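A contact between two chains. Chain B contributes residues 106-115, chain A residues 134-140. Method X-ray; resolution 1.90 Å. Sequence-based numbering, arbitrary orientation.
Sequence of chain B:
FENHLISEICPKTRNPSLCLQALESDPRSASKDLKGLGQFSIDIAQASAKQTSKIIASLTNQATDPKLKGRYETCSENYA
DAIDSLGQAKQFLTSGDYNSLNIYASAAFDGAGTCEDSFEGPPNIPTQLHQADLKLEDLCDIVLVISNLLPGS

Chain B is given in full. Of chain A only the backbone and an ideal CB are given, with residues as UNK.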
ATOM      1  N   SER B 106      -8.067  -8.316  -0.136  1.00 10.45           N
ATOM      2  CA  SER B 106      -7.987  -6.908   0.231  1.00 10.27           C
ATOM      3  C   SER B 106      -7.381  -6.086  -0.901  1.00  9.88           C
ATOM      4  O   SER B 106      -7.846  -4.977  -1.188  1.00  8.63           O
ATOM      5  CB  SER B 106      -7.160  -6.704   1.508  1.00 10.61           C
ATOM      6  OG  SER B 106      -7.826  -7.203   2.646  1.00 11.59           O
ATOM      7  N   ALA B 107      -6.360  -6.639  -1.562  1.00  9.48           N
ATOM      8  CA  ALA B 107      -5.710  -5.953  -2.676  1.00 10.00           C
ATOM      9  C   ALA B 107      -6.658  -5.820  -3.864  1.00 10.07           C
ATOM     10  O   ALA B 107      -6.703  -4.771  -4.521  1.00 10.53           O
ATOM     11  CB  ALA B 107      -4.421  -6.687  -3.107  1.00 10.22           C
ATOM     12  N   ALA B 108      -7.422  -6.870  -4.132  1.00 10.56           N
ATOM     13  CA  ALA B 108      -8.401  -6.865  -5.219  1.00 10.86           C
ATOM     14  C   ALA B 108      -9.468  -5.804  -4.977  1.00 10.72           C
ATOM     15  O   ALA B 108      -9.747  -4.997  -5.849  1.00 11.39           O
ATOM     16  CB  ALA B 108      -9.054  -8.228  -5.349  1.00 11.63           C
ATOM     17  N   PHE B 109     -10.047  -5.819  -3.784  1.00 11.04           N
ATOM     18  CA  PHE B 109     -10.978  -4.784  -3.329  1.00 10.94           C
ATOM     19  C   PHE B 109     -10.450  -3.396  -3.637  1.00 10.69           C
ATOM     20  O   PHE B 109     -11.168  -2.544  -4.135  1.00 10.43           O
ATOM     21  CB  PHE B 109     -11.198  -4.956  -1.813  1.00 10.92           C
ATOM     22  CG  PHE B 109     -12.143  -3.966  -1.200  1.00 10.33           C
ATOM     23  CD1 PHE B 109     -13.390  -4.369  -0.766  1.00 12.94           C
ATOM     24  CD2 PHE B 109     -11.777  -2.639  -1.027  1.00 11.74           C
ATOM     25  CE1 PHE B 109     -14.271  -3.457  -0.195  1.00 13.79           C
ATOM     26  CE2 PHE B 109     -12.646  -1.727  -0.450  1.00 12.90           C
ATOM     27  CZ  PHE B 109     -13.894  -2.138  -0.035  1.00 13.09           C
ATOM     28  N   ASP B 110      -9.184  -3.170  -3.319  1.00 11.12           N
ATOM     29  CA  ASP B 110      -8.553  -1.864  -3.475  1.00 11.22           C
ATOM     30  C   ASP B 110      -8.247  -1.475  -4.923  1.00 10.94           C
ATOM     31  O   ASP B 110      -7.951  -0.316  -5.197  1.00 11.62           O
ATOM     32  CB  ASP B 110      -7.248  -1.825  -2.682  1.00 11.12           C
ATOM     33  CG  ASP B 110      -7.470  -1.675  -1.189  1.00 12.23           C
ATOM     34  OD1 ASP B 110      -8.607  -1.360  -0.746  1.00 14.12           O
ATOM     35  OD2 ASP B 110      -6.537  -1.816  -0.381  1.00 13.58           O
ATOM     36  N   GLY B 111      -8.248  -2.426  -5.839  1.00 11.09           N
ATOM     37  CA  GLY B 111      -8.181  -2.091  -7.253  1.00 11.17           C
ATOM     38  C   GLY B 111      -9.370  -1.229  -7.666  1.00 11.43           C
ATOM     39  O   GLY B 111      -9.217  -0.214  -8.353  1.00 11.80           O
ATOM     40  N   ALA B 112     -10.561  -1.629  -7.232  1.00 11.97           N
ATOM     41  CA  ALA B 112     -11.780  -0.875  -7.531  1.00 11.65           C
ATOM     42  C   ALA B 112     -11.758   0.477  -6.812  1.00 11.96           C
ATOM     43  O   ALA B 112     -12.150   1.500  -7.371  1.00 12.54           O
ATOM     44  CB  ALA B 112     -13.000  -1.675  -7.114  1.00 12.26           C
ATOM     45  N   GLY B 113     -11.278   0.480  -5.576  1.00 11.78           N
ATOM     46  CA  GLY B 113     -11.202   1.693  -4.784  1.00 12.10           C
ATOM     47  C   GLY B 113     -10.199   2.689  -5.321  1.00 12.20           C
ATOM     48  O   GLY B 113     -10.390   3.905  -5.211  1.00 12.47           O
ATOM     49  N   THR B 114      -9.125   2.180  -5.907  1.00 12.10           N
ATOM     50  CA  THR B 114      -8.109   3.033  -6.503  1.00 12.56           C
ATOM     51  C   THR B 114      -8.645   3.662  -7.792  1.00 13.02           C
ATOM     52  O   THR B 114      -8.354   4.809  -8.092  1.00 12.59           O
ATOM     53  CB  THR B 114      -6.852   2.220  -6.788  1.00 12.58           C
ATOM     54  OG1 THR B 114      -6.324   1.703  -5.548  1.00 11.16           O
ATOM     55  CG2 THR B 114      -5.754   3.103  -7.344  1.00 13.32           C
ATOM     56  N   CYS B 115      -9.436   2.901  -8.545  1.00 13.62           N
ATOM     57  CA  CYS B 115     -10.144   3.463  -9.695  1.00 14.14           C
ATOM     58  C   CYS B 115     -11.011   4.624  -9.217  1.00 14.94           C
ATOM     59  O   CYS B 115     -10.917   5.732  -9.753  1.00 15.05           O
ATOM     60  CB  CYS B 115     -10.978   2.395 -10.386  1.00 13.94           C
ATOM     61  SG  CYS B 115     -11.829   3.002 -11.858  1.00 16.13           S
TER
ATOM     62  N   UNK A 134       5.466   7.918  -0.618  1.00  8.35           N
ATOM     63  CA  UNK A 134       5.506   6.458  -0.611  1.00  8.60           C
ATOM     64  C   UNK A 134       4.101   5.888  -0.592  1.00  8.70           C
ATOM     65  O   UNK A 134       3.391   5.962   0.416  1.00  8.48           O
ATOM     66  CB  UNK A 134       6.302   5.943   0.590  1.00  8.60           C
ATOM     67  N   UNK A 135       3.712   5.325  -1.730  1.00  8.89           N
ATOM     68  CA  UNK A 135       2.427   4.672  -1.913  1.00  8.85           C
ATOM     69  C   UNK A 135       2.591   3.182  -1.645  1.00  9.03           C
ATOM     70  O   UNK A 135       2.840   2.395  -2.567  1.00  7.99           O
ATOM     71  CB  UNK A 135       1.877   4.920  -3.319  1.00  8.85           C
ATOM     72  N   UNK A 136       2.488   2.817  -0.368  1.00  9.36           N
ATOM     73  CA  UNK A 136       2.468   1.433   0.049  1.00  9.53           C
ATOM     74  C   UNK A 136       1.035   0.984  -0.150  1.00 10.00           C
ATOM     75  O   UNK A 136       0.220   1.025   0.777  1.00 10.31           O
ATOM     76  CB  UNK A 136       2.944   1.247   1.491  1.00  9.53           C
ATOM     77  N   UNK A 137       0.757   0.588  -1.390  1.00  9.80           N
ATOM     78  CA  UNK A 137      -0.586   0.479  -1.953  1.00  9.74           C
ATOM     79  C   UNK A 137      -1.369  -0.708  -1.390  1.00  9.59           C
ATOM     80  O   UNK A 137      -2.497  -0.566  -0.915  1.00  8.60           O
ATOM     81  CB  UNK A 137      -0.499   0.360  -3.476  1.00  9.74           C
ATOM     82  N   UNK A 138      -0.758  -1.879  -1.442  1.00  9.28           N
ATOM     83  CA  UNK A 138      -1.444  -3.112  -1.088  1.00  9.00           C
ATOM     84  C   UNK A 138      -0.420  -4.196  -0.923  1.00  9.20           C
ATOM     85  O   UNK A 138       0.755  -4.006  -1.255  1.00  9.08           O
ATOM     86  CB  UNK A 138      -2.486  -3.501  -2.139  1.00  9.00           C
ATOM     87  N   UNK A 139      -0.886  -5.332  -0.420  1.00  9.01           N
ATOM     88  CA  UNK A 139      -0.077  -6.521  -0.151  1.00  9.38           C
ATOM     89  C   UNK A 139       0.853  -6.316   1.040  1.00  8.89           C
ATOM     90  O   UNK A 139       0.808  -5.280   1.705  1.00  8.32           O
ATOM     91  CB  UNK A 139       0.741  -6.893  -1.389  1.00  9.38           C
ATOM     92  N   UNK A 140       1.657  -7.337   1.342  1.00  8.92           N
ATOM     93  CA  UNK A 140       2.514  -7.327   2.528  1.00  8.66           C
ATOM     94  C   UNK A 140       3.908  -6.814   2.179  1.00  8.58           C
ATOM     95  O   UNK A 140       4.557  -7.326   1.262  1.00  9.08           O
ATOM     96  CB  UNK A 140       2.603  -8.727   3.138  1.00  8.66           C
TER

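Chain B presents one face of a helix, on which Ala B107, Asp B110 and Thr B114 point their CA-to-CB bonds toward chain A.

Position 134 lies in a strand, its CB far from chain B, so this contact sets no preference. It is Leu A134, which makes no contact here.

Position 135 is also extended. Its CA-to-CB bond points toward the helix, but nothing of chain B lies within 5.5 Å of the ideal CB. A short side chain would fall short; a long or aromatic one could reach the Thr B114 end. The residue is Tyr A135, with chi1 t. Tyr A135 OH comes to 3.9 Å from Thr B114 CG2, a packing contact.

Position 136 has its CB out of reach. It is Ala A136, and it does not touch the helix.

Position 137 has a CB directed sideways, with no atom of chain B within 5.5 Å. A longer side chain could still turn toward Asp B110 and Thr B114. Thr B114 OG1 already donates to Asp B110 O, at 2.6 Å, within its own helix. The hydroxyl proton is therefore used, and a donor would suit best, on a side chain long enough to span about 6 Å from CB: His, Gln or Lys are plausible. The residue is His A137. With chi1 t, His A137 NE2 donates to Thr B114 OG1 at 2.9 Å, and the hydroxyl oxygen lies at the ring edge. His A137 CE1 is 4.3 Å from Asp B110 CB. A water donates to His A137 O at 2.7 Å and, more weakly, to Asp B110 OD2 at 3.1 Å, bridging backbone and carboxylate.

Position 138 comes closest to the helix backbone, its CA 5.4 Å from Ala B107 CA. The backbone is extended, at -166/171, and CB points toward the helix. The ideal CB is 3.9 Å from Ala B107 CB and 4.7 Å from Asp B110 OD2. Small residues such as Ala, Ser or Thr fit this close approach. It is Ser A138, with chi1 p. Its CB packs on the Ala B107 methyl, while Ser A138 OG shares a 2.8 Å hydrogen bond with His A137 ND1, helping to hold the imidazole.

Position 139 has backbone angles, 71/-178, mostly taken by Gly and seldom by other residues. CB points sideways, 5.4 Å from Ala B107 CB, so a longer chain could reach that methyl. The residue is Gln A139, which takes these angles all the same. Gln A139 NE2 lies 3.6 Å from Ala B107 CB and is hydrogen-bonded elsewhere in the structure.

Position 140 is out of reach. It is Arg A140, without contact here.

Chain A (134-140) LYAHSQR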
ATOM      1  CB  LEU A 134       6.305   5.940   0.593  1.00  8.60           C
ATOM      2  CG  LEU A 134       6.325   4.420   0.781  1.00  8.87           C
ATOM      3  CD1 LEU A 134       6.944   3.763  -0.445  1.00  9.74           C
ATOM      4  CD2 LEU A 134       7.074   4.022   2.040  1.00 11.71           C
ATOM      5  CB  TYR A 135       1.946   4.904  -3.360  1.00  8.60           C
ATOM      6  CG  TYR A 135       0.460   4.786  -3.626  1.00  8.80           C
ATOM      7  CD1 TYR A 135      -0.418   4.235  -2.706  1.00  8.77           C
ATOM      8  CD2 TYR A 135      -0.066   5.273  -4.824  1.00 10.37           C
ATOM      9  CE1 TYR A 135      -1.783   4.153  -2.972  1.00 11.69           C
ATOM     10  CE2 TYR A 135      -1.409   5.203  -5.098  1.00  9.38           C
ATOM     11  CZ  TYR A 135      -2.269   4.646  -4.184  1.00 11.37           C
ATOM     12  OH  TYR A 135      -3.607   4.596  -4.501  1.00 15.30           O
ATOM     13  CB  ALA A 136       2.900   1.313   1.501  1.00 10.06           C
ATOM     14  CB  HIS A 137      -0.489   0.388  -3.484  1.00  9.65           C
ATOM     15  CG  HIS A 137      -1.808   0.241  -4.171  1.00 11.16           C
ATOM     16  ND1 HIS A 137      -2.535  -0.923  -4.139  1.00 14.48           N
ATOM     17  CD2 HIS A 137      -2.528   1.112  -4.917  1.00 15.28           C
ATOM     18  CE1 HIS A 137      -3.664  -0.756  -4.805  1.00 15.82           C
ATOM     19  NE2 HIS A 137      -3.685   0.470  -5.291  1.00 12.88           N
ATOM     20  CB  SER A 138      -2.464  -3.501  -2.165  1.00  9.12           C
ATOM     21  OG  SER A 138      -1.866  -3.524  -3.446  1.00  8.59           O
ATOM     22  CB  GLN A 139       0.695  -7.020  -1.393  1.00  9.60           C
ATOM     23  CG  GLN A 139      -0.080  -7.058  -2.707  1.00 12.42           C
ATOM     24  CD  GLN A 139      -1.105  -8.192  -2.808  1.00 15.64           C
ATOM     25  OE1 GLN A 139      -1.577  -8.704  -1.800  1.00 17.89           O
ATOM     26  NE2 GLN A 139      -1.474  -8.551  -4.034  1.00 14.78           N
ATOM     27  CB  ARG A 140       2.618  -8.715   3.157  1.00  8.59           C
ATOM     28  CG  ARG A 140       1.341  -9.180   3.829  1.00  9.60           C
ATOM     29  CD  ARG A 140       1.297 -10.668   4.142  1.00  9.53           C
ATOM     30  NE  ARG A 140       1.307 -11.489   2.941  1.00 10.78           N
ATOM     31  CZ  ARG A 140       0.966 -12.789   2.880  1.00 10.74           C
ATOM     32  NH1 ARG A 140       0.573 -13.453   3.957  1.00 12.03           N
ATOM     33  NH2 ARG A 140       1.006 -13.412   1.720  1.00 11.24           N
TER
HETATM   34  O   HOH W   1      -4.889   0.360  -1.814  1.00 24.90           O
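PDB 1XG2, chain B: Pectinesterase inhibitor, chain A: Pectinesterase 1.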